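Local structure of nitronate monooxygenase family protein (Pseudomonas aeruginosa, 4QIT) at residues 74-79 with 126-131; 136-141 with 149-154. The protein uses FMN and molecular oxygen to catalyse the oxidative denitrification of alkyl nitronates, with the toxin propionate 3-nitronate as its best substrate. The protein carries 1 engineered substitution. All coordinates share one frame; numbering follows the deposited sequence.

Contact 1: 74-79 with 126-131; sequences VNLFCH and PMLLEE. With FMN (flavin mononucleotide), chain C; NIE (nitroethane), chain D.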
ATOM      1  N   VAL A  74      -8.524 -22.068  12.628  1.00 10.79           N
ATOM      2  CA  VAL A  74      -7.356 -22.250  13.483  1.00 12.00           C
ATOM      3  C   VAL A  74      -6.105 -21.954  12.670  1.00 10.41           C
ATOM      4  O   VAL A  74      -5.886 -22.566  11.622  1.00 10.49           O
ATOM      5  CB  VAL A  74      -7.302 -23.672  14.071  1.00 12.14           C
ATOM      6  CG1 VAL A  74      -6.031 -23.866  14.879  1.00 13.20           C
ATOM      7  CG2 VAL A  74      -8.532 -23.912  14.943  1.00 11.58           C
ATOM      8  N   ASN A  75      -5.298 -21.006  13.140  1.00 10.67           N
ATOM      9  CA  ASN A  75      -4.176 -20.496  12.355  1.00 11.50           C
ATOM     10  C   ASN A  75      -2.818 -20.931  12.904  1.00 10.09           C
ATOM     11  O   ASN A  75      -2.581 -20.897  14.123  1.00 11.07           O
ATOM     12  CB  ASN A  75      -4.273 -18.972  12.295  1.00 11.16           C
ATOM     13  CG  ASN A  75      -3.145 -18.327  11.518  1.00 12.80           C
ATOM     14  OD1 ASN A  75      -2.144 -17.907  12.100  1.00 16.56           O
ATOM     15  ND2 ASN A  75      -3.307 -18.229  10.203  1.00 12.74           N
ATOM     16  N   LEU A  76      -1.930 -21.323  11.989  1.00 11.38           N
ATOM     17  CA  LEU A  76      -0.565 -21.704  12.344  1.00 12.03           C
ATOM     18  C   LEU A  76       0.453 -20.990  11.465  1.00 10.89           C
ATOM     19  O   LEU A  76       0.265 -20.858  10.250  1.00 11.67           O
ATOM     20  CB  LEU A  76      -0.375 -23.225  12.225  1.00 14.40           C
ATOM     21  CG  LEU A  76      -1.247 -24.055  13.182  1.00 14.17           C
ATOM     22  CD1 LEU A  76      -2.566 -24.447  12.528  1.00 17.94           C
ATOM     23  CD2 LEU A  76      -0.509 -25.282  13.709  1.00 22.20           C
ATOM     24  N   PHE A  77       1.543 -20.545  12.079  1.00 11.60           N
ATOM     25  CA  PHE A  77       2.647 -19.980  11.315  1.00 11.23           C
ATOM     26  C   PHE A  77       3.389 -21.096  10.591  1.00 11.52           C
ATOM     27  O   PHE A  77       3.586 -22.183  11.143  1.00 13.52           O
ATOM     28  CB  PHE A  77       3.625 -19.245  12.225  1.00 11.15           C
ATOM     29  CG  PHE A  77       3.039 -18.043  12.926  1.00 11.24           C
ATOM     30  CD1 PHE A  77       1.757 -17.594  12.635  1.00 16.74           C
ATOM     31  CD2 PHE A  77       3.792 -17.359  13.861  1.00 13.38           C
ATOM     32  CE1 PHE A  77       1.233 -16.492  13.292  1.00 17.49           C
ATOM     33  CE2 PHE A  77       3.285 -16.253  14.516  1.00 13.88           C
ATOM     34  CZ  PHE A  77       1.996 -15.820  14.233  1.00 17.32           C
ATOM     35  N   CYS A  78       3.803 -20.817   9.361  1.00 12.31           N
ATOM     36  CA  CYS A  78       4.456 -21.804   8.510  1.00 10.99           C
ATOM     37  C   CYS A  78       5.702 -21.170   7.897  1.00 10.72           C
ATOM     38  O   CYS A  78       5.997 -21.335   6.707  1.00 12.97           O
ATOM     39  CB  CYS A  78       3.485 -22.246   7.413  1.00 11.13           C
ATOM     40  SG  CYS A  78       3.907 -23.814   6.612  1.00 16.38           S
ATOM     41  N   HIS A  79       6.417 -20.418   8.722  1.00 11.47           N
ATOM     42  CA  HIS A  79       7.673 -19.797   8.317  1.00 11.72           C
ATOM     43  C   HIS A  79       8.780 -20.844   8.127  1.00 13.13           C
ATOM     44  O   HIS A  79       8.655 -21.988   8.582  1.00 14.33           O
ATOM     45  CB  HIS A  79       8.105 -18.771   9.372  1.00 12.00           C
ATOM     46  CG  HIS A  79       8.095 -19.307  10.775  1.00  9.94           C
ATOM     47  ND1 HIS A  79       6.931 -19.568  11.466  1.00 10.32           N
ATOM     48  CD2 HIS A  79       9.115 -19.612  11.612  1.00 10.90           C
ATOM     49  CE1 HIS A  79       7.236 -20.015  12.673  1.00 10.79           C
ATOM     50  NE2 HIS A  79       8.548 -20.054  12.789  1.00 12.44           N
ATOM     51  N   PRO A 126      -1.035 -34.060  13.298  1.00 19.39           N
ATOM     52  CA  PRO A 126      -1.952 -35.101  13.781  1.00 20.39           C
ATOM     53  C   PRO A 126      -2.985 -34.578  14.783  1.00 20.87           C
ATOM     54  O   PRO A 126      -4.109 -35.082  14.799  1.00 20.63           O
ATOM     55  CB  PRO A 126      -1.017 -36.132  14.431  1.00 22.83           C
ATOM     56  CG  PRO A 126       0.269 -35.409  14.668  1.00 25.43           C
ATOM     57  CD  PRO A 126       0.372 -34.394  13.574  1.00 21.00           C
ATOM     58  N   MET A 127      -2.630 -33.584  15.592  1.00 19.75           N
ATOM     59  CA  MET A 127      -3.615 -32.979  16.492  1.00 18.38           C
ATOM     60  C   MET A 127      -4.770 -32.339  15.717  1.00 18.30           C
ATOM     61  O   MET A 127      -5.943 -32.497  16.086  1.00 19.33           O
ATOM     62  CB  MET A 127      -2.955 -31.965  17.430  1.00 17.28           C
ATOM     63  CG  MET A 127      -3.902 -31.330  18.430  1.00 17.11           C
ATOM     64  SD  MET A 127      -4.813 -29.895  17.810  1.00 16.90           S
ATOM     65  CE  MET A 127      -3.499 -28.681  17.668  1.00 17.96           C
ATOM     66  N   LEU A 128      -4.445 -31.622  14.644  1.00 17.00           N
ATOM     67  CA  LEU A 128      -5.484 -31.004  13.820  1.00 20.54           C
ATOM     68  C   LEU A 128      -6.367 -32.045  13.129  1.00 18.97           C
ATOM     69  O   LEU A 128      -7.568 -31.835  12.964  1.00 19.68           O
ATOM     70  CB  LEU A 128      -4.863 -30.053  12.788  1.00 16.60           C
ATOM     71  CG  LEU A 128      -4.144 -28.819  13.339  1.00 17.12           C
ATOM     72  CD1 LEU A 128      -3.427 -28.092  12.207  1.00 16.38           C
ATOM     73  CD2 LEU A 128      -5.121 -27.883  14.041  1.00 16.31           C
ATOM     74  N   LEU A 129      -5.770 -33.165  12.726  1.00 19.90           N
ATOM     75  CA  LEU A 129      -6.519 -34.225  12.053  1.00 18.56           C
ATOM     76  C   LEU A 129      -7.503 -34.881  13.021  1.00 20.87           C
ATOM     77  O   LEU A 129      -8.561 -35.368  12.616  1.00 27.35           O
ATOM     78  CB  LEU A 129      -5.567 -35.264  11.448  1.00 20.26           C
ATOM     79  CG  LEU A 129      -4.666 -34.765  10.315  1.00 21.12           C
ATOM     80  CD1 LEU A 129      -3.718 -35.866   9.875  1.00 25.32           C
ATOM     81  CD2 LEU A 129      -5.483 -34.267   9.140  1.00 21.37           C
ATOM     82  N   GLU A 130      -7.163 -34.868  14.306  1.00 21.06           N
ATOM     83  CA  GLU A 130      -8.050 -35.409  15.332  1.00 20.19           C
ATOM     84  C   GLU A 130      -9.187 -34.441  15.664  1.00 23.37           C
ATOM     85  O   GLU A 130     -10.349 -34.839  15.763  1.00 23.55           O
ATOM     86  CB  GLU A 130      -7.269 -35.715  16.609  1.00 20.98           C
ATOM     87  CG  GLU A 130      -6.272 -36.862  16.500  1.00 24.59           C
ATOM     88  CD  GLU A 130      -5.416 -36.987  17.746  1.00 31.40           C
ATOM     89  OE1 GLU A 130      -5.417 -38.071  18.366  1.00 41.44           O
ATOM     90  OE2 GLU A 130      -4.735 -35.999  18.105  1.00 33.00           O
ATOM     91  N   GLU A 131      -8.849 -33.166  15.844  1.00 20.95           N
ATOM     92  CA  GLU A 131      -9.827 -32.178  16.302  1.00 20.49           C
ATOM     93  C   GLU A 131     -10.732 -31.648  15.187  1.00 21.52           C
ATOM     94  O   GLU A 131     -11.867 -31.240  15.449  1.00 19.87           O
ATOM     95  CB  GLU A 131      -9.126 -31.013  17.014  1.00 20.27           C
ATOM     96  CG  GLU A 131      -8.383 -31.404  18.286  1.00 21.45           C
ATOM     97  CD  GLU A 131      -9.262 -32.114  19.304  1.00 21.88           C
ATOM     98  OE1 GLU A 131     -10.403 -31.658  19.552  1.00 23.03           O
ATOM     99  OE2 GLU A 131      -8.808 -33.130  19.870  1.00 24.69           O
TER
HETATM  100  N1  FMN C 401      -2.084 -13.180  10.843  1.00 26.23           N
HETATM  101  C2  FMN C 401      -1.710 -14.496  11.083  1.00 22.75           C
HETATM  102  O2  FMN C 401      -1.644 -15.276  10.142  1.00 31.43           O
HETATM  103  N3  FMN C 401      -1.443 -14.948  12.356  1.00 21.59           N
HETATM  104  C4  FMN C 401      -1.520 -14.057  13.406  1.00 21.28           C
HETATM  105  O4  FMN C 401      -1.278 -14.410  14.556  1.00 20.96           O
HETATM  106  C4A FMN C 401      -1.881 -12.743  13.169  1.00 27.42           C
HETATM  107  N5  FMN C 401      -1.944 -11.885  14.236  1.00 27.68           N
HETATM  108  C5A FMN C 401      -2.317 -10.575  14.054  1.00 23.83           C
HETATM  109  C6  FMN C 401      -2.381  -9.748  15.167  1.00 22.71           C
HETATM  110  C7  FMN C 401      -2.763  -8.428  15.039  1.00 21.93           C
HETATM  111  C7M FMN C 401      -2.830  -7.604  16.293  1.00 23.97           C
HETATM  112  C8  FMN C 401      -3.062  -7.916  13.776  1.00 21.00           C
HETATM  113  C8M FMN C 401      -3.460  -6.476  13.621  1.00 22.62           C
HETATM  114  C9  FMN C 401      -2.990  -8.753  12.656  1.00 23.22           C
HETATM  115  C9A FMN C 401      -2.620 -10.096  12.787  1.00 24.50           C
HETATM  116  N10 FMN C 401      -2.547 -10.959  11.692  1.00 25.57           N
HETATM  117  C10 FMN C 401      -2.168 -12.285  11.889  1.00 24.26           C
HETATM  118  C1' FMN C 401      -2.840 -10.453  10.303  1.00 23.08           C
HETATM  119  C2' FMN C 401      -4.281 -10.669   9.877  1.00 23.73           C
HETATM  120  O2' FMN C 401      -4.474 -12.023   9.554  1.00 23.23           O
HETATM  121  C3' FMN C 401      -4.617  -9.844   8.642  1.00 20.65           C
HETATM  122  O3' FMN C 401      -3.622  -9.949   7.646  1.00 19.08           O
HETATM  123  C4' FMN C 401      -4.695  -8.394   9.066  1.00 18.01           C
HETATM  124  O4' FMN C 401      -5.252  -8.310  10.365  1.00 20.42           O
HETATM  125  C5' FMN C 401      -5.602  -7.654   8.098  1.00 17.85           C
HETATM  126  O5' FMN C 401      -5.311  -6.306   8.304  1.00 10.56           O
HETATM  127  P   FMN C 401      -6.294  -5.354   9.115  1.00  7.93           P
HETATM  128  O1P FMN C 401      -7.684  -5.933   9.096  1.00 10.49           O
HETATM  129  O2P FMN C 401      -6.200  -4.001   8.480  1.00  8.78           O
HETATM  130  O3P FMN C 401      -5.766  -5.353  10.511  1.00 10.36           O
HETATM  131  N3  NIE D 402       1.285 -10.649  14.344  1.00 29.80           N
HETATM  132  C1  NIE D 402       2.342 -12.661  13.661  1.00 26.38           C
HETATM  133  C2  NIE D 402       1.685 -11.929  14.810  1.00 26.71           C
HETATM  134  O4  NIE D 402       0.705 -10.563  13.265  1.00 26.09           O
HETATM  135  O5  NIE D 402       1.886  -9.544  14.872  1.00 33.58           O
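Val74 and Leu128 mark the closest approach of the two backbones, their CA atoms 9.0 Å apart, so strand residues 74-77 and helix residues 126-131 meet through side chains alone. Leu128 points from the helix toward the strand and splits its two methyls between two strand residues. Its CD1 meets CD1 of Leu76 at 3.8 Å, the two leucines reaching for each other tip to tip, while its CD2 lies 4.2 Å from CG1 of Val74. Leu128 has CG anti to its carbonyl carbon (chi1 -65°) and an extended chi2, which carries the branched end straight out to the strand. Long leucines suit the span between the layers, and beta-branched Val74 suits an extended backbone. Strand residues between and beyond these two serve the other side. The amide oxygen OD1 of Asn75 accepts a hydrogen bond from N3 of FMN at 3.1 Å, bent to 136° at the hydrogen, so it reads the N-H of the flavin pyrimidine. Phe77 turns its ring edge to the same nitrogen, with CE1 3.2 Å from N3 of FMN, and its CZ approaches C1 of nitroethane. In the TIM barrel, strand 72-77 lies between strands 45-48 and 135-139. Ile61 of helix 54-65 packs on both Val74 and Leu128, and Leu151 of helix 145-153 also touches Leu128.

Contact 2: 136-141 with 149-154; sequences VSFHFG and RALQAV. With FMN (flavin mononucleotide), chain C.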
ATOM      1  N   VAL A 136      -8.419 -24.474   8.675  1.00 11.35           N
ATOM      2  CA  VAL A 136      -7.054 -24.283   9.150  1.00 13.04           C
ATOM      3  C   VAL A 136      -6.343 -23.325   8.198  1.00 12.92           C
ATOM      4  O   VAL A 136      -6.401 -23.494   6.979  1.00 13.03           O
ATOM      5  CB  VAL A 136      -6.281 -25.617   9.246  1.00 13.81           C
ATOM      6  CG1 VAL A 136      -4.784 -25.370   9.510  1.00 13.03           C
ATOM      7  CG2 VAL A 136      -6.884 -26.506  10.332  1.00 15.53           C
ATOM      8  N   SER A 137      -5.704 -22.294   8.752  1.00 12.66           N
ATOM      9  CA  SER A 137      -5.022 -21.294   7.942  1.00 11.87           C
ATOM     10  C   SER A 137      -3.527 -21.253   8.248  1.00 10.15           C
ATOM     11  O   SER A 137      -3.103 -21.581   9.363  1.00 12.38           O
ATOM     12  CB  SER A 137      -5.639 -19.913   8.184  1.00 14.72           C
ATOM     13  OG  SER A 137      -6.912 -19.807   7.583  1.00 29.72           O
ATOM     14  N   PHE A 138      -2.743 -20.831   7.259  1.00 10.10           N
ATOM     15  CA  PHE A 138      -1.295 -20.763   7.392  1.00 10.87           C
ATOM     16  C   PHE A 138      -0.767 -19.399   6.995  1.00 10.34           C
ATOM     17  O   PHE A 138      -1.258 -18.786   6.036  1.00 12.40           O
ATOM     18  CB  PHE A 138      -0.626 -21.854   6.543  1.00 10.50           C
ATOM     19  CG  PHE A 138      -0.988 -23.239   6.980  1.00 10.67           C
ATOM     20  CD1 PHE A 138      -0.375 -23.803   8.082  1.00 12.53           C
ATOM     21  CD2 PHE A 138      -1.960 -23.967   6.305  1.00 12.46           C
ATOM     22  CE1 PHE A 138      -0.706 -25.089   8.515  1.00 13.09           C
ATOM     23  CE2 PHE A 138      -2.300 -25.260   6.724  1.00 14.00           C
ATOM     24  CZ  PHE A 138      -1.678 -25.817   7.832  1.00 11.91           C
ATOM     25  N   HIS A 139       0.238 -18.939   7.735  1.00  9.76           N
ATOM     26  CA  HIS A 139       0.864 -17.634   7.531  1.00 10.39           C
ATOM     27  C   HIS A 139       2.353 -17.846   7.311  1.00 11.85           C
ATOM     28  O   HIS A 139       2.955 -18.697   7.969  1.00 13.02           O
ATOM     29  CB  HIS A 139       0.669 -16.761   8.773  1.00 12.26           C
ATOM     30  CG  HIS A 139       0.723 -15.291   8.498  1.00 11.35           C
ATOM     31  ND1 HIS A 139      -0.157 -14.666   7.635  1.00 13.64           N
ATOM     32  CD2 HIS A 139       1.533 -14.318   8.974  1.00 14.61           C
ATOM     33  CE1 HIS A 139       0.114 -13.379   7.590  1.00 15.66           C
ATOM     34  NE2 HIS A 139       1.142 -13.137   8.392  1.00 12.06           N
ATOM     35  N   PHE A 140       2.926 -17.059   6.398  1.00 10.32           N
ATOM     36  CA  PHE A 140       4.361 -17.040   6.061  1.00 10.98           C
ATOM     37  C   PHE A 140       4.773 -18.067   5.016  1.00 13.57           C
ATOM     38  O   PHE A 140       5.902 -18.018   4.524  1.00 14.32           O
ATOM     39  CB  PHE A 140       5.284 -17.201   7.282  1.00 11.70           C
ATOM     40  CG  PHE A 140       5.105 -16.160   8.353  1.00 10.50           C
ATOM     41  CD1 PHE A 140       5.016 -14.803   8.052  1.00  9.14           C
ATOM     42  CD2 PHE A 140       5.079 -16.548   9.684  1.00 11.38           C
ATOM     43  CE1 PHE A 140       4.891 -13.868   9.072  1.00 11.73           C
ATOM     44  CE2 PHE A 140       4.948 -15.627  10.700  1.00 12.11           C
ATOM     45  CZ  PHE A 140       4.852 -14.281  10.397  1.00 12.25           C
ATOM     46  N   GLY A 141       3.880 -18.997   4.691  1.00 11.55           N
ATOM     47  CA  GLY A 141       4.180 -20.025   3.703  1.00 12.17           C
ATOM     48  C   GLY A 141       3.058 -21.043   3.605  1.00 13.24           C
ATOM     49  O   GLY A 141       2.114 -21.034   4.407  1.00 13.82           O
ATOM     50  N   ARG A 149      -3.465 -31.834   1.756  1.00 20.87           N
ATOM     51  CA  ARG A 149      -4.377 -32.917   1.383  1.00 21.15           C
ATOM     52  C   ARG A 149      -4.876 -33.722   2.581  1.00 18.99           C
ATOM     53  O   ARG A 149      -6.053 -34.083   2.651  1.00 20.63           O
ATOM     54  CB  ARG A 149      -3.690 -33.867   0.400  1.00 25.40           C
ATOM     55  CG  ARG A 149      -3.508 -33.289  -0.995  1.00 28.06           C
ATOM     56  CD  ARG A 149      -4.837 -32.942  -1.643  1.00 28.35           C
ATOM     57  NE  ARG A 149      -4.651 -32.262  -2.921  1.00 33.81           N
ATOM     58  CZ  ARG A 149      -5.619 -31.634  -3.579  1.00 37.09           C
ATOM     59  NH1 ARG A 149      -6.845 -31.605  -3.075  1.00 41.04           N
ATOM     60  NH2 ARG A 149      -5.366 -31.033  -4.733  1.00 39.72           N
ATOM     61  N   ALA A 150      -3.975 -34.010   3.511  1.00 18.22           N
ATOM     62  CA  ALA A 150      -4.333 -34.766   4.705  1.00 20.53           C
ATOM     63  C   ALA A 150      -5.409 -34.046   5.522  1.00 24.25           C
ATOM     64  O   ALA A 150      -6.343 -34.676   6.023  1.00 23.27           O
ATOM     65  CB  ALA A 150      -3.105 -35.031   5.547  1.00 24.73           C
ATOM     66  N   LEU A 151      -5.270 -32.728   5.657  1.00 19.25           N
ATOM     67  CA  LEU A 151      -6.273 -31.925   6.352  1.00 18.83           C
ATOM     68  C   LEU A 151      -7.604 -31.954   5.609  1.00 19.84           C
ATOM     69  O   LEU A 151      -8.670 -32.102   6.213  1.00 20.29           O
ATOM     70  CB  LEU A 151      -5.785 -30.477   6.497  1.00 20.05           C
ATOM     71  CG  LEU A 151      -4.576 -30.265   7.406  1.00 13.48           C
ATOM     72  CD1 LEU A 151      -3.897 -28.928   7.121  1.00 18.38           C
ATOM     73  CD2 LEU A 151      -4.992 -30.335   8.864  1.00 15.86           C
ATOM     74  N   GLN A 152      -7.540 -31.820   4.291  1.00 19.10           N
ATOM     75  CA  GLN A 152      -8.739 -31.803   3.468  1.00 19.19           C
ATOM     76  C   GLN A 152      -9.454 -33.155   3.500  1.00 22.69           C
ATOM     77  O   GLN A 152     -10.679 -33.220   3.395  1.00 24.17           O
ATOM     78  CB  GLN A 152      -8.387 -31.381   2.038  1.00 18.93           C
ATOM     79  CG  GLN A 152      -7.998 -29.893   1.938  1.00 18.26           C
ATOM     80  CD  GLN A 152      -7.299 -29.529   0.639  1.00 22.41           C
ATOM     81  OE1 GLN A 152      -6.569 -30.338   0.059  1.00 21.93           O
ATOM     82  NE2 GLN A 152      -7.500 -28.294   0.185  1.00 19.48           N
ATOM     83  N   ALA A 153      -8.681 -34.220   3.680  1.00 22.26           N
ATOM     84  CA  ALA A 153      -9.225 -35.578   3.706  1.00 25.24           C
ATOM     85  C   ALA A 153     -10.211 -35.791   4.856  1.00 27.10           C
ATOM     86  O   ALA A 153     -11.104 -36.640   4.765  1.00 26.91           O
ATOM     87  CB  ALA A 153      -8.089 -36.598   3.776  1.00 23.89           C
ATOM     88  N   VAL A 154     -10.051 -35.031   5.938  1.00 22.26           N
ATOM     89  CA  VAL A 154     -10.975 -35.124   7.064  1.00 24.93           C
ATOM     90  C   VAL A 154     -11.951 -33.941   7.088  1.00 22.01           C
ATOM     91  O   VAL A 154     -12.586 -33.665   8.110  1.00 28.40           O
ATOM     92  CB  VAL A 154     -10.241 -35.264   8.421  1.00 26.94           C
ATOM     93  CG1 VAL A 154      -9.453 -36.567   8.469  1.00 30.63           C
ATOM     94  CG2 VAL A 154      -9.323 -34.084   8.663  1.00 23.73           C
TER
HETATM   95  N1  FMN C 401      -2.084 -13.180  10.843  1.00 26.23           N
HETATM   96  C2  FMN C 401      -1.710 -14.496  11.083  1.00 22.75           C
HETATM   97  O2  FMN C 401      -1.644 -15.276  10.142  1.00 31.43           O
HETATM   98  N3  FMN C 401      -1.443 -14.948  12.356  1.00 21.59           N
HETATM   99  C4  FMN C 401      -1.520 -14.057  13.406  1.00 21.28           C
HETATM  100  O4  FMN C 401      -1.278 -14.410  14.556  1.00 20.96           O
HETATM  101  C4A FMN C 401      -1.881 -12.743  13.169  1.00 27.42           C
HETATM  102  N5  FMN C 401      -1.944 -11.885  14.236  1.00 27.68           N
HETATM  103  C5A FMN C 401      -2.317 -10.575  14.054  1.00 23.83           C
HETATM  104  C6  FMN C 401      -2.381  -9.748  15.167  1.00 22.71           C
HETATM  105  C7  FMN C 401      -2.763  -8.428  15.039  1.00 21.93           C
HETATM  106  C7M FMN C 401      -2.830  -7.604  16.293  1.00 23.97           C
HETATM  107  C8  FMN C 401      -3.062  -7.916  13.776  1.00 21.00           C
HETATM  108  C8M FMN C 401      -3.460  -6.476  13.621  1.00 22.62           C
HETATM  109  C9  FMN C 401      -2.990  -8.753  12.656  1.00 23.22           C
HETATM  110  C9A FMN C 401      -2.620 -10.096  12.787  1.00 24.50           C
HETATM  111  N10 FMN C 401      -2.547 -10.959  11.692  1.00 25.57           N
HETATM  112  C10 FMN C 401      -2.168 -12.285  11.889  1.00 24.26           C
HETATM  113  C1' FMN C 401      -2.840 -10.453  10.303  1.00 23.08           C
HETATM  114  C2' FMN C 401      -4.281 -10.669   9.877  1.00 23.73           C
HETATM  115  O2' FMN C 401      -4.474 -12.023   9.554  1.00 23.23           O
HETATM  116  C3' FMN C 401      -4.617  -9.844   8.642  1.00 20.65           C
HETATM  117  O3' FMN C 401      -3.622  -9.949   7.646  1.00 19.08           O
HETATM  118  C4' FMN C 401      -4.695  -8.394   9.066  1.00 18.01           C
HETATM  119  O4' FMN C 401      -5.252  -8.310  10.365  1.00 20.42           O
HETATM  120  C5' FMN C 401      -5.602  -7.654   8.098  1.00 17.85           C
HETATM  121  O5' FMN C 401      -5.311  -6.306   8.304  1.00 10.56           O
HETATM  122  P   FMN C 401      -6.294  -5.354   9.115  1.00  7.93           P
HETATM  123  O1P FMN C 401      -7.684  -5.933   9.096  1.00 10.49           O
HETATM  124  O2P FMN C 401      -6.200  -4.001   8.480  1.00  8.78           O
HETATM  125  O3P FMN C 401      -5.766  -5.353  10.511  1.00 10.36           O
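Strand 135-139, helix 145-153 and strand 157-162 form a right-handed beta-alpha-beta unit of the TIM barrel, and the packing of Leu151 on Val136 and Phe138 holds its first strand to its helix. The CA atoms of Val136 and Leu151 stand 8.2 Å apart, a gap filled by apolar side chains. One methyl does most of the touching: CD1 of Leu151 sits 3.9 Å from CZ of Phe138, at the edge of the ring and near its plane. The same methyl reaches CG1 of Val136 at 4.4 Å, a looser approach. Phe138 and Leu151 come from opposite directions, and the ring is long enough to present its far edge to the helix. Phe138 swings its ring away from its own carbonyl carbon (chi1 -63°), and with chi2 at -79° the ring stands roughly across the CA-CB bond. Val136, two residues earlier, fills the shorter distance at the start of the strand, where a compact branched residue fits.

As in other eight-stranded alpha/beta barrels, residues of alternating parity face the helices and the barrel interior. Ser137 and His139 take the inner side: Ser137 OG is hydrogen-bonded to Asn73 OD1, and His139 belongs to the FMN pocket. His139 NE2 is hydrogen-bonded to the backbone oxygen of Ser189, a nitroethane-pocket residue, which helps fix the rotation of the ring. On the helix side, Leu151 also packs against Val158 of the next strand and Leu125 of helix 124-131.

Overall arrangement
From the N terminus, strand 72-77 comes first, and contact 1 closes a 46-residue connection, with 18 residues in helix and none in strand, when helix 124-131 returns to it. The chain then passes directly into strand 135-139, and contact 2 closes a much shorter connection of seven residues. The two contacts are therefore in series, neither nested nor crossed, with centres 7 Å apart. Strands 72-77 and 135-139 are parallel neighbours in the barrel, joined by probable backbone hydrogen bonds from Leu76 N to Ser137 O and from Cys78 N to His139 O. Outside them the two helices pack side by side; inside, both strands contribute residues to the FMN pocket.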